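Local coordinates for immunity 23 family protein (Burkholderia dolosa AU0158, PDB 5FFP) that probably acts as the immunity protein (CdiI) of a contact-dependent growth inhibition system, neutralising the toxin delivered by neighbouring bacterial cells, at residues 1-5 with 150-155; 54-58 with 144-149; 63-67 with 79-83; 66-70 with 117-122; 97-101 with 111-115. All blocks are in the same frame, centred on the assembly; numbering follows the deposited sequence.

Contact 1. Residues 1-5 with 150-155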
# COMPACT_ATOMS: atom_id res chain seq x y z
N MSE A 1 -5.44 28.26 17.55
CA MSE A 1 -6.80 28.29 16.94
C MSE A 1 -7.46 26.98 17.24
O MSE A 1 -6.81 25.94 17.28
CB MSE A 1 -6.68 28.58 15.45
CG MSE A 1 -7.43 27.58 14.54
SE MSE A 1 -7.24 28.05 12.61
CE MSE A 1 -5.45 28.91 12.57
N LEU A 2 -8.78 27.01 17.42
CA LEU A 2 -9.51 25.80 17.81
C LEU A 2 -10.87 25.77 17.14
O LEU A 2 -11.66 26.69 17.25
CB LEU A 2 -9.68 25.74 19.32
CG LEU A 2 -10.38 24.54 19.95
CD1 LEU A 2 -9.84 23.23 19.44
CD2 LEU A 2 -10.18 24.58 21.44
N SER A 3 -11.09 24.72 16.36
CA SER A 3 -12.26 24.64 15.55
C SER A 3 -12.94 23.36 15.95
O SER A 3 -12.28 22.34 16.19
CB SER A 3 -11.84 24.68 14.07
OG SER A 3 -12.92 25.10 13.27
N GLY A 4 -14.25 23.41 16.05
CA GLY A 4 -15.06 22.27 16.46
C GLY A 4 -15.27 22.26 17.98
O GLY A 4 -15.20 23.28 18.66
N ASN A 5 -15.54 21.07 18.50
CA ASN A 5 -16.05 20.93 19.87
C ASN A 5 -15.32 19.78 20.53
O ASN A 5 -15.54 18.62 20.15
CB ASN A 5 -17.54 20.61 19.79
CG ASN A 5 -18.16 20.34 21.15
OD1 ASN A 5 -17.49 20.13 22.17
ND2 ASN A 5 -19.47 20.32 21.16
N ASP A 150 -13.47 24.18 8.21
CA ASP A 150 -13.42 25.38 9.03
C ASP A 150 -11.97 25.75 9.32
O ASP A 150 -11.56 26.91 9.19
CB ASP A 150 -14.19 25.14 10.34
CG ASP A 150 -14.47 26.41 11.14
OD1 ASP A 150 -14.50 27.53 10.56
OD2 ASP A 150 -14.69 26.27 12.37
N VAL A 151 -11.17 24.77 9.74
CA VAL A 151 -9.75 25.03 9.97
C VAL A 151 -9.06 25.63 8.73
O VAL A 151 -8.26 26.54 8.84
CB VAL A 151 -9.01 23.78 10.43
CG1 VAL A 151 -7.52 24.07 10.53
CG2 VAL A 151 -9.50 23.35 11.79
N LEU A 152 -9.40 25.14 7.55
CA LEU A 152 -8.80 25.66 6.31
C LEU A 152 -9.27 27.06 5.97
O LEU A 152 -8.51 27.86 5.45
CB LEU A 152 -9.10 24.73 5.14
CG LEU A 152 -8.53 23.33 5.33
CD1 LEU A 152 -9.12 22.36 4.29
CD2 LEU A 152 -7.01 23.36 5.28
N ALA A 153 -10.54 27.34 6.25
CA ALA A 153 -11.10 28.67 6.02
C ALA A 153 -10.43 29.73 6.91
O ALA A 153 -10.19 30.83 6.45
CB ALA A 153 -12.61 28.67 6.24
N LYS A 154 -10.16 29.38 8.16
CA LYS A 154 -9.70 30.36 9.16
C LYS A 154 -8.20 30.70 9.12
O LYS A 154 -7.75 31.64 9.78
CB LYS A 154 -10.08 29.90 10.57
CG LYS A 154 -11.57 30.00 10.89
CD LYS A 154 -11.96 29.23 12.14
CE LYS A 154 -10.98 29.43 13.33
NZ LYS A 154 -11.34 28.74 14.61
N SER A 155 -7.42 29.94 8.36
CA SER A 155 -5.97 30.06 8.40
C SER A 155 -5.40 31.33 7.73
O SER A 155 -5.38 31.46 6.50
CB SER A 155 -5.35 28.79 7.82
OG SER A 155 -5.80 27.69 8.61

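Contact 2. Residues 54-58 with 144-149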
# COMPACT_ATOMS: atom_id res chain seq x y z
N ARG A 54 -6.97 17.13 1.29
CA ARG A 54 -6.97 16.11 0.23
C ARG A 54 -7.18 14.70 0.79
O ARG A 54 -6.83 13.72 0.15
CB ARG A 54 -5.64 16.18 -0.55
CG ARG A 54 -5.54 17.40 -1.48
CD ARG A 54 -4.19 18.13 -1.48
NE ARG A 54 -3.09 17.44 -2.15
CZ ARG A 54 -1.96 18.05 -2.55
NH1 ARG A 54 -1.77 19.36 -2.35
NH2 ARG A 54 -1.00 17.35 -3.16
N LEU A 55 -7.74 14.60 1.98
CA LEU A 55 -8.13 13.30 2.49
C LEU A 55 -9.29 12.76 1.66
O LEU A 55 -10.14 13.51 1.19
CB LEU A 55 -8.55 13.37 3.96
CG LEU A 55 -7.41 13.63 4.94
CD1 LEU A 55 -7.96 14.00 6.32
CD2 LEU A 55 -6.50 12.40 5.00
N HIS A 56 -9.30 11.45 1.47
CA HIS A 56 -10.34 10.79 0.68
C HIS A 56 -11.74 11.19 1.14
O HIS A 56 -12.64 11.41 0.32
CB HIS A 56 -10.17 9.25 0.75
CG HIS A 56 -10.84 8.52 -0.37
ND1 HIS A 56 -12.00 7.79 -0.18
CD2 HIS A 56 -10.50 8.38 -1.67
CE1 HIS A 56 -12.35 7.25 -1.34
NE2 HIS A 56 -11.46 7.58 -2.25
N CYS A 57 -11.93 11.32 2.45
CA CYS A 57 -13.24 11.65 3.00
C CYS A 57 -13.74 13.06 2.70
O CYS A 57 -14.89 13.37 3.00
CB CYS A 57 -13.26 11.41 4.51
SG CYS A 57 -12.30 12.57 5.49
N MSE A 58 -12.92 13.92 2.11
CA MSE A 58 -13.36 15.29 1.86
C MSE A 58 -14.22 15.38 0.65
O MSE A 58 -14.96 16.36 0.50
CB MSE A 58 -12.19 16.24 1.67
CG MSE A 58 -11.28 16.26 2.88
SE MSE A 58 -12.18 16.86 4.53
CE MSE A 58 -12.67 18.73 4.04
N PHE A 144 -16.81 15.79 10.99
CA PHE A 144 -15.38 15.82 10.73
C PHE A 144 -15.00 16.73 9.56
O PHE A 144 -14.20 17.64 9.68
CB PHE A 144 -14.82 14.40 10.50
CG PHE A 144 -13.36 14.39 10.16
CD1 PHE A 144 -12.96 14.54 8.85
CD2 PHE A 144 -12.40 14.27 11.14
CE1 PHE A 144 -11.63 14.56 8.52
CE2 PHE A 144 -11.07 14.27 10.82
CZ PHE A 144 -10.68 14.42 9.51
N GLN A 145 -15.55 16.47 8.40
CA GLN A 145 -15.23 17.31 7.26
C GLN A 145 -15.46 18.80 7.56
O GLN A 145 -14.61 19.63 7.24
CB GLN A 145 -16.07 16.89 6.04
CG GLN A 145 -15.65 15.54 5.47
CD GLN A 145 -16.42 14.36 6.08
OE1 GLN A 145 -16.86 14.40 7.24
NE2 GLN A 145 -16.54 13.29 5.31
N SER A 146 -16.61 19.13 8.15
CA SER A 146 -16.99 20.53 8.37
C SER A 146 -16.00 21.25 9.32
O SER A 146 -15.70 22.42 9.12
CB SER A 146 -18.42 20.61 8.90
OG SER A 146 -18.45 20.51 10.32
N VAL A 147 -15.50 20.54 10.32
CA VAL A 147 -14.44 21.05 11.20
C VAL A 147 -13.13 21.25 10.43
O VAL A 147 -12.50 22.28 10.52
CB VAL A 147 -14.23 20.08 12.39
CG1 VAL A 147 -12.90 20.32 13.11
CG2 VAL A 147 -15.38 20.20 13.38
N VAL A 148 -12.75 20.26 9.64
CA VAL A 148 -11.58 20.41 8.78
C VAL A 148 -11.71 21.61 7.86
O VAL A 148 -10.80 22.43 7.74
CB VAL A 148 -11.31 19.15 7.94
CG1 VAL A 148 -10.18 19.39 6.96
CG2 VAL A 148 -10.96 17.99 8.86
N ARG A 149 -12.84 21.70 7.20
CA ARG A 149 -13.08 22.78 6.26
C ARG A 149 -13.02 24.15 6.96
O ARG A 149 -12.54 25.13 6.38
CB ARG A 149 -14.43 22.57 5.56
CG ARG A 149 -14.49 23.17 4.16
CD ARG A 149 -15.74 22.74 3.39
NE ARG A 149 -15.63 21.43 2.73
CZ ARG A 149 -16.18 20.27 3.12
NH1 ARG A 149 -16.00 19.17 2.38
NH2 ARG A 149 -16.91 20.19 4.26

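Contact 3. Residues 63-67 with 79-83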
# COMPACT_ATOMS: atom_id res chain seq x y z
N GLU A 63 -18.47 5.05 3.93
CA GLU A 63 -19.46 4.17 4.54
C GLU A 63 -18.86 2.81 4.78
O GLU A 63 -18.27 2.21 3.87
CB GLU A 63 -20.67 4.01 3.60
CG GLU A 63 -21.74 5.09 3.71
CD GLU A 63 -22.82 4.74 4.72
OE1 GLU A 63 -22.51 3.95 5.65
OE2 GLU A 63 -23.97 5.23 4.60
N ASP A 64 -18.99 2.29 5.99
CA ASP A 64 -18.64 0.89 6.23
C ASP A 64 -19.39 0.35 7.43
O ASP A 64 -19.08 0.68 8.58
CB ASP A 64 -17.13 0.69 6.38
CG ASP A 64 -16.77 -0.77 6.43
OD1 ASP A 64 -17.31 -1.47 7.30
OD2 ASP A 64 -15.94 -1.21 5.61
N ALA A 65 -20.37 -0.50 7.14
CA ALA A 65 -21.34 -0.94 8.12
C ALA A 65 -20.72 -1.87 9.14
O ALA A 65 -21.03 -1.81 10.33
CB ALA A 65 -22.51 -1.62 7.42
N GLU A 66 -19.83 -2.73 8.68
CA GLU A 66 -19.21 -3.70 9.56
C GLU A 66 -18.39 -2.96 10.61
O GLU A 66 -18.62 -3.12 11.82
CB GLU A 66 -18.33 -4.66 8.75
CG GLU A 66 -17.94 -5.93 9.50
CD GLU A 66 -16.46 -6.29 9.35
OE1 GLU A 66 -15.72 -5.62 8.58
OE2 GLU A 66 -16.03 -7.25 10.03
N LEU A 67 -17.49 -2.11 10.13
CA LEU A 67 -16.52 -1.42 10.98
C LEU A 67 -17.21 -0.49 11.96
O LEU A 67 -16.71 -0.26 13.08
CB LEU A 67 -15.54 -0.61 10.13
CG LEU A 67 -14.61 -1.42 9.22
CD1 LEU A 67 -13.90 -0.52 8.22
CD2 LEU A 67 -13.61 -2.21 10.06
N LEU A 79 -8.49 -1.97 10.22
CA LEU A 79 -8.19 -0.77 9.44
C LEU A 79 -6.68 -0.62 9.23
O LEU A 79 -6.23 -0.16 8.18
CB LEU A 79 -8.76 0.45 10.15
CG LEU A 79 -10.27 0.57 9.99
CD1 LEU A 79 -10.86 1.41 11.12
CD2 LEU A 79 -10.61 1.17 8.63
N CYS A 80 -5.93 -1.01 10.26
CA CYS A 80 -4.48 -1.10 10.21
C CYS A 80 -4.03 -2.26 9.30
O CYS A 80 -2.96 -2.20 8.71
CB CYS A 80 -3.92 -1.27 11.63
SG CYS A 80 -4.17 0.17 12.69
N ASN A 81 -4.84 -3.32 9.22
CA ASN A 81 -4.62 -4.37 8.22
C ASN A 81 -4.74 -3.85 6.81
O ASN A 81 -3.94 -4.20 5.96
CB ASN A 81 -5.62 -5.51 8.38
CG ASN A 81 -5.01 -6.72 9.04
OD1 ASN A 81 -4.76 -7.73 8.38
ND2 ASN A 81 -4.73 -6.61 10.33
N ARG A 82 -5.76 -3.03 6.55
CA ARG A 82 -5.99 -2.52 5.21
C ARG A 82 -4.91 -1.54 4.78
O ARG A 82 -4.51 -1.53 3.62
CB ARG A 82 -7.35 -1.83 5.12
CG ARG A 82 -8.52 -2.79 5.12
CD ARG A 82 -9.85 -2.07 4.97
NE ARG A 82 -10.97 -2.94 5.35
CZ ARG A 82 -12.26 -2.63 5.27
NH1 ARG A 82 -12.64 -1.45 4.80
NH2 ARG A 82 -13.16 -3.51 5.67
N ALA A 83 -4.46 -0.74 5.74
CA ALA A 83 -3.50 0.30 5.50
C ALA A 83 -2.09 -0.25 5.33
O ALA A 83 -1.28 0.30 4.59
CB ALA A 83 -3.53 1.28 6.66

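Contact 4. Residues 66-70 with 117-122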
# COMPACT_ATOMS: atom_id res chain seq x y z
N GLU A 66 -19.83 -2.73 8.68
CA GLU A 66 -19.21 -3.70 9.56
C GLU A 66 -18.39 -2.96 10.61
O GLU A 66 -18.62 -3.12 11.82
CB GLU A 66 -18.33 -4.66 8.75
CG GLU A 66 -17.94 -5.93 9.50
CD GLU A 66 -16.46 -6.29 9.35
OE1 GLU A 66 -15.72 -5.62 8.58
OE2 GLU A 66 -16.03 -7.25 10.03
N LEU A 67 -17.49 -2.11 10.13
CA LEU A 67 -16.52 -1.42 10.98
C LEU A 67 -17.21 -0.49 11.96
O LEU A 67 -16.71 -0.26 13.08
CB LEU A 67 -15.54 -0.61 10.13
CG LEU A 67 -14.61 -1.42 9.22
CD1 LEU A 67 -13.90 -0.52 8.22
CD2 LEU A 67 -13.61 -2.21 10.06
N PHE A 68 -18.33 0.09 11.53
CA PHE A 68 -19.15 0.91 12.41
C PHE A 68 -19.64 0.11 13.61
O PHE A 68 -19.55 0.57 14.74
CB PHE A 68 -20.34 1.52 11.67
CG PHE A 68 -20.93 2.69 12.37
CD1 PHE A 68 -21.80 2.50 13.44
CD2 PHE A 68 -20.59 3.99 12.01
CE1 PHE A 68 -22.33 3.58 14.12
CE2 PHE A 68 -21.12 5.07 12.69
CZ PHE A 68 -21.99 4.86 13.75
N HIS A 69 -20.15 -1.09 13.35
CA HIS A 69 -20.87 -1.86 14.36
C HIS A 69 -20.04 -2.84 15.19
O HIS A 69 -20.52 -3.33 16.20
CB HIS A 69 -22.07 -2.59 13.72
CG HIS A 69 -23.19 -1.67 13.36
ND1 HIS A 69 -23.51 -1.36 12.06
CD2 HIS A 69 -24.02 -0.94 14.14
CE1 HIS A 69 -24.52 -0.50 12.05
NE2 HIS A 69 -24.84 -0.23 13.30
N ILE A 70 -18.80 -3.10 14.78
CA ILE A 70 -17.97 -4.04 15.54
C ILE A 70 -17.24 -3.27 16.64
O ILE A 70 -17.48 -2.09 16.84
CB ILE A 70 -17.02 -4.85 14.63
CG1 ILE A 70 -15.98 -3.94 13.97
CG2 ILE A 70 -17.81 -5.61 13.57
CD1 ILE A 70 -15.02 -4.69 13.08
N TYR A 117 -21.89 5.73 8.83
CA TYR A 117 -23.03 4.85 8.70
C TYR A 117 -24.30 5.68 8.62
O TYR A 117 -24.64 6.40 9.56
CB TYR A 117 -23.15 3.85 9.85
CG TYR A 117 -24.35 2.93 9.70
CD1 TYR A 117 -24.29 1.82 8.87
CD2 TYR A 117 -25.54 3.18 10.38
CE1 TYR A 117 -25.38 0.97 8.71
CE2 TYR A 117 -26.65 2.34 10.23
CZ TYR A 117 -26.56 1.24 9.40
OH TYR A 117 -27.61 0.39 9.24
N ASP A 118 -24.99 5.57 7.50
CA ASP A 118 -26.23 6.27 7.31
C ASP A 118 -26.00 7.77 7.61
O ASP A 118 -25.39 8.45 6.79
CB ASP A 118 -27.32 5.60 8.17
CG ASP A 118 -28.72 5.96 7.72
OD1 ASP A 118 -29.58 6.22 8.58
OD2 ASP A 118 -28.95 5.97 6.49
N GLU A 119 -26.44 8.24 8.79
CA GLU A 119 -26.36 9.65 9.19
C GLU A 119 -25.40 9.92 10.38
O GLU A 119 -25.33 11.04 10.89
CB GLU A 119 -27.77 10.19 9.49
CG GLU A 119 -28.61 10.44 8.24
CD GLU A 119 -27.94 11.33 7.18
OE1 GLU A 119 -28.58 11.54 6.13
OE2 GLU A 119 -26.80 11.83 7.38
N SER A 120 -24.63 8.92 10.78
CA SER A 120 -23.67 9.08 11.88
C SER A 120 -22.28 8.83 11.35
O SER A 120 -22.08 8.57 10.16
CB SER A 120 -23.95 8.09 13.04
OG SER A 120 -25.29 8.14 13.48
N ALA A 121 -21.30 8.90 12.25
CA ALA A 121 -19.92 8.57 11.90
C ALA A 121 -19.12 8.27 13.14
O ALA A 121 -19.48 8.68 14.24
CB ALA A 121 -19.27 9.69 11.10
N LYS A 122 -18.03 7.54 12.96
CA LYS A 122 -17.13 7.20 14.05
C LYS A 122 -15.70 7.57 13.70
O LYS A 122 -15.21 7.22 12.63
CB LYS A 122 -17.18 5.70 14.31
CG LYS A 122 -18.33 5.29 15.17
CD LYS A 122 -18.32 3.80 15.39
CE LYS A 122 -19.47 3.42 16.30
NZ LYS A 122 -19.59 1.96 16.52

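Contact 5. Residues 97-101 with 111-115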
# COMPACT_ATOMS: atom_id res chain seq x y z
N THR A 97 -8.31 4.82 2.72
CA THR A 97 -9.60 5.47 2.50
C THR A 97 -10.12 6.11 3.78
O THR A 97 -10.60 7.23 3.79
CB THR A 97 -10.61 4.42 2.03
OG1 THR A 97 -9.98 3.54 1.11
CG2 THR A 97 -11.80 5.06 1.36
N HIS A 98 -9.99 5.37 4.88
CA HIS A 98 -10.58 5.74 6.14
C HIS A 98 -9.63 6.54 7.04
O HIS A 98 -10.07 7.12 8.03
CB HIS A 98 -11.05 4.48 6.85
CG HIS A 98 -12.22 3.85 6.19
ND1 HIS A 98 -13.50 4.33 6.36
CD2 HIS A 98 -12.32 2.82 5.33
CE1 HIS A 98 -14.34 3.60 5.64
NE2 HIS A 98 -13.64 2.69 5.00
N LEU A 99 -8.36 6.60 6.68
CA LEU A 99 -7.37 7.30 7.48
C LEU A 99 -7.56 8.81 7.40
O LEU A 99 -7.62 9.35 6.31
CB LEU A 99 -5.98 6.95 6.98
CG LEU A 99 -4.83 7.58 7.77
CD1 LEU A 99 -4.89 7.13 9.21
CD2 LEU A 99 -3.54 7.16 7.12
N VAL A 100 -7.68 9.47 8.56
CA VAL A 100 -7.82 10.93 8.59
C VAL A 100 -6.83 11.66 9.49
O VAL A 100 -6.96 12.89 9.68
CB VAL A 100 -9.26 11.34 8.95
CG1 VAL A 100 -10.24 10.68 7.99
CG2 VAL A 100 -9.59 10.98 10.38
N SER A 101 -5.86 10.94 10.05
CA SER A 101 -4.80 11.62 10.80
C SER A 101 -4.08 12.64 9.93
O SER A 101 -3.71 12.34 8.80
CB SER A 101 -3.72 10.65 11.30
OG SER A 101 -4.25 9.47 11.85
N TYR A 111 -3.05 6.67 14.57
CA TYR A 111 -3.80 6.31 13.38
C TYR A 111 -5.26 6.52 13.69
O TYR A 111 -5.78 5.95 14.63
CB TYR A 111 -3.47 4.88 12.97
CG TYR A 111 -2.05 4.80 12.41
CD1 TYR A 111 -1.77 5.25 11.12
CD2 TYR A 111 -0.99 4.34 13.19
CE1 TYR A 111 -0.48 5.23 10.62
CE2 TYR A 111 0.30 4.31 12.68
CZ TYR A 111 0.55 4.76 11.40
OH TYR A 111 1.83 4.73 10.86
N ILE A 112 -5.90 7.38 12.90
CA ILE A 112 -7.22 7.85 13.23
C ILE A 112 -8.08 7.72 12.00
O ILE A 112 -7.76 8.30 10.96
CB ILE A 112 -7.17 9.32 13.68
CG1 ILE A 112 -6.34 9.43 14.97
CG2 ILE A 112 -8.57 9.85 13.91
CD1 ILE A 112 -5.79 10.81 15.18
N PHE A 113 -9.17 6.96 12.13
CA PHE A 113 -9.93 6.57 10.97
C PHE A 113 -11.35 7.11 11.06
O PHE A 113 -11.89 7.24 12.15
CB PHE A 113 -9.97 5.05 10.84
CG PHE A 113 -8.60 4.40 10.71
CD1 PHE A 113 -7.96 4.31 9.47
CD2 PHE A 113 -7.98 3.84 11.81
CE1 PHE A 113 -6.72 3.70 9.34
CE2 PHE A 113 -6.75 3.22 11.70
CZ PHE A 113 -6.12 3.14 10.46
N LEU A 114 -11.94 7.43 9.91
CA LEU A 114 -13.32 7.83 9.82
C LEU A 114 -14.15 6.69 9.19
O LEU A 114 -13.83 6.22 8.09
CB LEU A 114 -13.44 9.07 8.96
CG LEU A 114 -14.77 9.84 9.02
CD1 LEU A 114 -15.06 10.33 10.42
CD2 LEU A 114 -14.75 11.01 8.05
N VAL A 115 -15.21 6.26 9.88
CA VAL A 115 -16.20 5.33 9.32
C VAL A 115 -17.59 5.95 9.44
O VAL A 115 -18.00 6.38 10.52
CB VAL A 115 -16.21 3.99 10.10
CG1 VAL A 115 -17.32 3.08 9.61
CG2 VAL A 115 -14.86 3.28 10.00

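Contact 1. Residues 1-5 with 150-155
The N-terminal strand 2-3 passes over the last turn of helix 143-154; Ser-3 and Val-151 have the nearest CA atoms across the segments, 6.1 Å apart. Backbone hydrogen bonds from Ser-3 to Ile-11 join it to strand 9-15, and within the chain it is an outermost strand of the four-stranded antiparallel sheet. At Gly-4 the chain turns a corner with phi/psi of 91/-156°, a conformation that favours glycine. Ser-3 points toward the helix and sets its CB 3.5 Å from CG2 of Val-151, a valine that also reaches Ile-11 and Leu-49. Farther out, selenomethionine Met-1 rests its SE 4.0 Å from CB of Lys-154. That lysine reaches across from the helix to the strand, Lys-154 NZ lying 3.4 Å from O of Leu-2 but at a poor angle for bonding. Ser-155 OG donates a hydrogen bond to Val-151 O, 2.7 Å. The N-terminal strand and the last modelled helix are therefore held together mainly by van der Waals contact, with 305 Å² buried.

Contact 2. Residues 54-58 with 144-149
Selenomethionine Met-58 has 100 Å² covered by residues 144-149, more than any other residue of the pair. Its side chain, m at all three chi angles, folds so that CE comes 3.9 Å from CG1 of Val-148 while SE lies 3.8 Å from CG of Gln-145. Beside it, Cys-57 makes a sulfur-aromatic contact with Phe-144: SG is 4.7 Å from the ring centroid, 60° off the normal, hence oblique. Leu-55 meets the edge of the same Phe-144 ring, CD1 to CZ 4.2 Å. Toward the polar edge, Gln-145 NE2 donates to Cys-57 O at 2.8 Å with an N-H...O angle of 159°, fastening the loop backbone to the helix; this amide also has a weak bond to Glu-116. Outermost, Arg-149 folds back so that CE of Met-58 lies over one face of its guanidinium, 3.7 Å from NH1. Segment 54-58, in the loop between helices 45-52 and 65-69, thus lies against helix 143-154. Phe-144 stacks on Phe-9 of strand 9-15 and, together with Cys-57, touches Val-100 of the loop before helix 103-108 and Leu-114 of strand 110-117, so the contact bridges elements of both sheets.

Contact 3. Residues 63-67 with 79-83
Asp-64 divides its carboxylate between two tasks. Asp-64 OD1 accepts from Leu-67 N at 2.9 Å and 175°, an N-cap bond that satisfies an amide of the first turn of helix 65-69. Asp-64 OD2 faces helix 72-83 and receives Arg-82 NH1 at 3.4 Å and 153°, a weak hydrogen bond that forms part of a salt bridge and lies near the guanidinium plane. The stronger partner of Arg-82 is in its own helix: Glu-78 takes NE in a salt bridge. Glu-66 contributes a more distant charge, its OE1 4.4 Å from Arg-82 NH2, beyond salt-bridge range. Glu-63 OE2 instead accepts from Asp-118 N. The leucines supply over half of the covered area: Leu-67 CD1 lies 3.7 Å from Leu-79 CD2 and over one face of the guanidinium, 3.8 Å from NH1 of Arg-82. The 177 Å² buried and the 8.5 Å between Leu-67 CA and Leu-79 CA indicate loose packing. Since Leu-67 meets Val-115 and Leu-79 meets Phe-113, on the same side of strand 110-117, these are two consecutive helices on one sheet face, joined by a leucine pair and, more weakly, by an N-cap aspartate that also takes a salt bridge.

Contact 4. Residues 66-70 with 117-122
Phe-68 is gripped on both ring faces by the same beta-hairpin. Strands 110-117 and 120-127 meet in a type II' turn from Tyr-117 to Ser-120, closed by Ser-120 N to Tyr-117 O at 2.8 Å and Tyr-117 N to Ser-120 O at 3.1 Å. Over one face, Tyr-117 CB makes a CH-pi contact 23° off the ring normal, 3.4 Å from Phe-68 CD2; over the opposite face lies Lys-122 CE, 20° off and 3.6 Å from Phe-68 CE1. Lys-122 NZ adds an off-centre cation-pi contact, although its salt bridge is to Glu-136. Together with Ser-120 CB, 3.8 Å from Phe-68 CZ, and Ala-121 CA, 3.8 Å from Phe-68 CE2, this grip covers 135 Å² of Phe-68. His-69, whose ND1 is hydrogen-bonded to Ala-65 O, extends the group into an aromatic cluster, so Phe-68 and His-69 fasten helix 65-69 to the turn of the hairpin. The His-69 edge points at the Tyr-117 face, planes at 78°, with CE1 of His-69 lying 3.7 Å from CE1 of Tyr-117.

Contact 5. Residues 97-101 with 111-115
His-98 has the largest covered surface, 80 Å², and meets Leu-114 through both backbone and ring. Its O accepts from Leu-114 N at 2.7 Å (159°), while its ND1 donates to Leu-114 O at 2.6 Å (165°), so the imidazole takes up the second half of a peptide pairing that a strand backbone would otherwise make. The same His-98 O lies 3.0 Å from Phe-113 CA, a CA-H...O contact. Ile-112, with 63 Å² covered, presents its O to Val-100 N at 2.7 Å and 172°, and more weakly to Ser-101 N at 3.4 Å; its own N donates weakly to Ser-101 OG, 2.9 Å away, a hydroxyl also hydrogen-bonded to Tyr-110 O. Val-100 (58 Å²) packs CG2 on Ile-112 CG2 at 3.8 Å and CG1 on Leu-114 CB at 3.7 Å, then continues to Phe-144. Leu-99 sets CD1 3.9 Å from Phe-113 CE1, and Tyr-111 OH is hydrogen-bonded to Gly-90 O of the second subunit. With one bridge, Leu-99 to Phe-113, and directions 141° apart, segment 97-101 is an irregular antiparallel extension along the edge strand 110-117 of the three-stranded sheet.

In the fold
Contact 5, centred 5 Å from the middle of the chain, is the hub for contacts 2, 3 and 4; contact 1 is about 11 Å away at its nearest atoms. It touches contact 2 through Val-100 CB, 3.4 Å from Phe-144 CZ, and contact 3 through Leu-79 CD2, 3.8 Å from His-98 CB. It joins contact 4 within the three-stranded sheet, where Lys-122 N lies 2.7 Å from Val-115 O, a probable hydrogen bond. Contacts 3 and 4 share Glu-66 and Leu-67, their centres about 10 Å apart. Contacts 1 and 2 use successive turns of helix 143-154, centres about 12 Å apart. Contacts 1 and 3 lie on opposite sides of the chain's centre, about 27 Å between centres.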